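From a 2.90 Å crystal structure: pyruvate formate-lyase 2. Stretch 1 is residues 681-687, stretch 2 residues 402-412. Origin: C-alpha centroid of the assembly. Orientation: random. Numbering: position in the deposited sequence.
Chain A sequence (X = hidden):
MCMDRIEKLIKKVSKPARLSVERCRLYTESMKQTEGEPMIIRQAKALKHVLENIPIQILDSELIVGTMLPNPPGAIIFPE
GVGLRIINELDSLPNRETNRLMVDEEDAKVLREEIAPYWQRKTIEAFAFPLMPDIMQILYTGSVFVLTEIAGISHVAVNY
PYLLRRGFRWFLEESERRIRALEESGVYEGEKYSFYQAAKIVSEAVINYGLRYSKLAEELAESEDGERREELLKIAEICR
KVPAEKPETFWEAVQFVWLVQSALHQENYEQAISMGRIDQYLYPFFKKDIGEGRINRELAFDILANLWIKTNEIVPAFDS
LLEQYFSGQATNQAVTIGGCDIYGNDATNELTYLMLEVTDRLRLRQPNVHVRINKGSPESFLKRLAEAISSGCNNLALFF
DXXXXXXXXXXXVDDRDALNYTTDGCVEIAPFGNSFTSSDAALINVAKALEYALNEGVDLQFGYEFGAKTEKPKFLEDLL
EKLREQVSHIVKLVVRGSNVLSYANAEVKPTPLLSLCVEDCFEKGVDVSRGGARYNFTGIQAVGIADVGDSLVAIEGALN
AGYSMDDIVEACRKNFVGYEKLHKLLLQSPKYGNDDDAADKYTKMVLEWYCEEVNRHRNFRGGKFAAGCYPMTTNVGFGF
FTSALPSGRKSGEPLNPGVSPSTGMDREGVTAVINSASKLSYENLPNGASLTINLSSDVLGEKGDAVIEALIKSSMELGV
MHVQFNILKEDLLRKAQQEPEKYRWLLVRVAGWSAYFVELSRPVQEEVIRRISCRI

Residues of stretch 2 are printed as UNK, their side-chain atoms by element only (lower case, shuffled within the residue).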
# COMPACT_ATOMS: atom_id res chain seq x y z
N SER A 681 -22.38 -22.80 -19.08
CA SER A 681 -22.35 -21.50 -18.43
C SER A 681 -21.18 -20.64 -18.89
O SER A 681 -20.11 -20.66 -18.28
CB SER A 681 -22.31 -21.69 -16.92
OG SER A 681 -23.50 -22.30 -16.47
N TYR A 682 -21.40 -19.87 -19.95
CA TYR A 682 -20.35 -19.08 -20.60
C TYR A 682 -19.92 -17.90 -19.76
O TYR A 682 -18.79 -17.43 -19.86
CB TYR A 682 -20.81 -18.60 -21.97
CG TYR A 682 -20.81 -19.70 -22.95
CD1 TYR A 682 -21.99 -20.15 -23.53
CD2 TYR A 682 -19.63 -20.35 -23.28
CE1 TYR A 682 -21.99 -21.20 -24.44
CE2 TYR A 682 -19.62 -21.40 -24.18
CZ TYR A 682 -20.80 -21.82 -24.76
OH TYR A 682 -20.77 -22.87 -25.64
N GLU A 683 -20.85 -17.46 -18.92
CA GLU A 683 -20.66 -16.39 -17.95
C GLU A 683 -19.50 -16.66 -17.01
O GLU A 683 -18.95 -15.73 -16.45
CB GLU A 683 -21.97 -16.16 -17.16
CG GLU A 683 -22.51 -17.39 -16.35
CD GLU A 683 -23.49 -18.31 -17.13
OE1 GLU A 683 -24.25 -19.07 -16.48
OE2 GLU A 683 -23.49 -18.30 -18.39
N ASN A 684 -19.11 -17.93 -16.86
CA ASN A 684 -17.93 -18.30 -16.09
C ASN A 684 -16.72 -18.71 -16.89
O ASN A 684 -15.80 -19.30 -16.34
CB ASN A 684 -18.25 -19.47 -15.19
CG ASN A 684 -19.27 -19.14 -14.19
OD1 ASN A 684 -20.34 -19.75 -14.15
ND2 ASN A 684 -18.98 -18.15 -13.37
N LEU A 685 -16.69 -18.40 -18.18
CA LEU A 685 -15.61 -18.88 -19.04
C LEU A 685 -14.85 -17.73 -19.71
O LEU A 685 -14.89 -17.63 -20.93
CB LEU A 685 -16.20 -19.80 -20.09
CG LEU A 685 -15.35 -20.86 -20.80
CD1 LEU A 685 -14.69 -21.80 -19.83
CD2 LEU A 685 -16.24 -21.62 -21.73
N PRO A 686 -14.13 -16.88 -18.94
CA PRO A 686 -13.70 -15.63 -19.57
C PRO A 686 -12.47 -15.70 -20.47
O PRO A 686 -12.02 -14.67 -20.93
CB PRO A 686 -13.40 -14.74 -18.37
CG PRO A 686 -12.91 -15.69 -17.35
CD PRO A 686 -13.67 -16.96 -17.54
N ASN A 687 -11.91 -16.88 -20.71
CA ASN A 687 -10.80 -16.96 -21.66
C ASN A 687 -11.23 -17.53 -23.02
O ASN A 687 -10.40 -17.85 -23.85
CB ASN A 687 -9.65 -17.77 -21.06
CG ASN A 687 -8.33 -17.56 -21.80
OD1 ASN A 687 -7.74 -16.49 -21.78
ND2 ASN A 687 -7.87 -18.61 -22.45
N UNK A 402 -22.93 -10.49 -26.26
CA UNK A 402 -23.68 -10.80 -25.06
C UNK A 402 -22.96 -11.76 -24.09
O UNK A 402 -22.77 -11.41 -22.94
c UNK A 402 -25.02 -11.38 -25.47
o UNK A 402 -26.79 -10.32 -24.36
c UNK A 402 -26.04 -11.32 -24.36
o UNK A 402 -26.07 -12.26 -23.50
N UNK A 403 -22.55 -12.93 -24.57
CA UNK A 403 -21.91 -13.94 -23.72
C UNK A 403 -20.51 -13.56 -23.32
O UNK A 403 -20.03 -13.94 -22.25
c UNK A 403 -21.86 -15.30 -24.43
N UNK A 404 -19.85 -12.83 -24.21
CA UNK A 404 -18.45 -12.47 -24.03
C UNK A 404 -18.28 -11.35 -23.01
O UNK A 404 -17.37 -11.42 -22.19
c UNK A 404 -17.84 -12.07 -25.37
N UNK A 405 -19.14 -10.33 -23.04
CA UNK A 405 -19.03 -9.24 -22.08
C UNK A 405 -19.55 -9.64 -20.71
O UNK A 405 -19.21 -9.01 -19.70
c UNK A 405 -21.18 -7.96 -22.46
c UNK A 405 -19.69 -7.90 -22.55
c UNK A 405 -19.27 -7.54 -23.96
N UNK A 406 -20.36 -10.69 -20.66
CA UNK A 406 -20.90 -11.21 -19.41
C UNK A 406 -19.78 -11.98 -18.71
O UNK A 406 -19.65 -11.92 -17.48
c UNK A 406 -24.29 -13.07 -18.95
n UNK A 406 -26.43 -12.25 -20.18
c UNK A 406 -22.92 -12.53 -18.50
c UNK A 406 -22.11 -12.10 -19.69
c UNK A 406 -24.93 -12.13 -19.99
N UNK A 407 -18.95 -12.67 -19.51
CA UNK A 407 -17.83 -13.44 -19.02
C UNK A 407 -16.80 -12.51 -18.44
O UNK A 407 -16.24 -12.79 -17.38
c UNK A 407 -17.21 -14.23 -20.13
N UNK A 408 -16.57 -11.40 -19.13
CA UNK A 408 -15.57 -10.44 -18.71
C UNK A 408 -16.02 -9.68 -17.47
O UNK A 408 -15.24 -9.51 -16.55
c UNK A 408 -14.44 -9.35 -22.21
c UNK A 408 -15.17 -9.51 -19.86
c UNK A 408 -14.41 -10.21 -20.99
c UNK A 408 -12.99 -10.59 -20.64
N UNK A 409 -17.28 -9.29 -17.41
CA UNK A 409 -17.80 -8.66 -16.20
C UNK A 409 -17.68 -9.54 -14.95
O UNK A 409 -17.45 -9.02 -13.87
c UNK A 409 -19.22 -6.63 -16.71
c UNK A 409 -19.22 -8.11 -16.38
c UNK A 409 -20.41 -6.25 -17.55
c UNK A 409 -21.67 -5.98 -16.72
n UNK A 409 -22.61 -5.06 -17.43
N UNK A 410 -17.77 -10.86 -15.09
CA UNK A 410 -17.56 -11.76 -13.96
C UNK A 410 -16.10 -11.94 -13.59
O UNK A 410 -15.78 -12.38 -12.50
c UNK A 410 -18.18 -13.12 -14.21
o UNK A 410 -20.30 -12.05 -14.01
n UNK A 410 -20.25 -14.30 -13.88
c UNK A 410 -19.67 -13.12 -14.02
N UNK A 411 -15.21 -11.59 -14.51
CA UNK A 411 -13.80 -11.63 -14.27
C UNK A 411 -13.39 -10.28 -13.70
O UNK A 411 -12.19 -9.98 -13.58
c UNK A 411 -13.06 -11.92 -15.54
N UNK A 412 -14.42 -9.50 -13.36
CA UNK A 412 -14.31 -8.14 -12.83
C UNK A 412 -13.72 -7.11 -13.78
O UNK A 412 -12.96 -6.24 -13.37
c UNK A 412 -14.54 -8.38 -10.33
c UNK A 412 -13.81 -9.13 -9.25
c UNK A 412 -13.61 -8.10 -11.47
o UNK A 412 -14.49 -9.78 -8.40
o UNK A 412 -12.55 -9.09 -9.27
O HOH W 1 -15.79 -14.92 -15.76

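Position 402 has four side-chain atoms: two carbons, the second carrying two oxygens. That is a short carboxylate, and it touches nothing on stretch 1. It is D402.

Position 403 has one carbon, CB, pointing toward stretch 1. It lies 4.2 Å from CB of Y682, an apolar contact. A lone carbon means alanine, A403.

Position 404 also has a single carbon, which points away and makes no contact. It is A404.

Position 405 has three carbons, with two attached to CB. It is V405. It is out of reach of stretch 1.

Position 406 has four carbons in a row ending in nitrogen, the pattern of lysine. It is K406. Its CG is 4.0 Å from CB of E683, but the end of the chain leads away. There NZ forms a salt bridge with OD2 of D402 at 3.3 Å, one turn back along the helix; as a hydrogen bond it is weak.

Position 407 has one carbon. This CB is 3.6 Å from O of Y682 and 4.2 Å from CB of P686. The residue is A407. Its CA is 3.6 Å from O of E683.

Position 408 has four carbons, forked at the second, which is leucine. It is L408. CB points away, yet the end comes nearer, with CD2 4.2 Å from O of P686.

Position 409 again has four carbons in a row ending in nitrogen. It is K409. It points away, and its NZ is hydrogen-bonded elsewhere in the structure.

Position 410 has two carbons, the second carrying one oxygen and one nitrogen. This is a short amide, N410. Its ND2 is 3.2 Å from O of E683; the geometry leaves open whether they bond.

Position 411 has one carbon, CB, 4.0 Å from CB of P686. It is A411.

Position 412 has three carbons, the third carrying two oxygens. It is E412, out of reach of stretch 1.

The contact is small, burying 378 Å² over both sides. It rests on close packing, with A407 at its centre: the CA atoms of E683 and A407 are only 4.2 Å apart. The single methyl of A407 fits beside the backbone of stretch 1. P686 packs its CB against the CB atoms of A407 and A411, and that same CB is 3.6 Å from O of A407. Water 1 bridges the backbones, donating to O of A407 at 2.7 Å and weakly to O of E683 at 3.3 Å.

Stretch 2 (402-412) DAAVKALKNAE
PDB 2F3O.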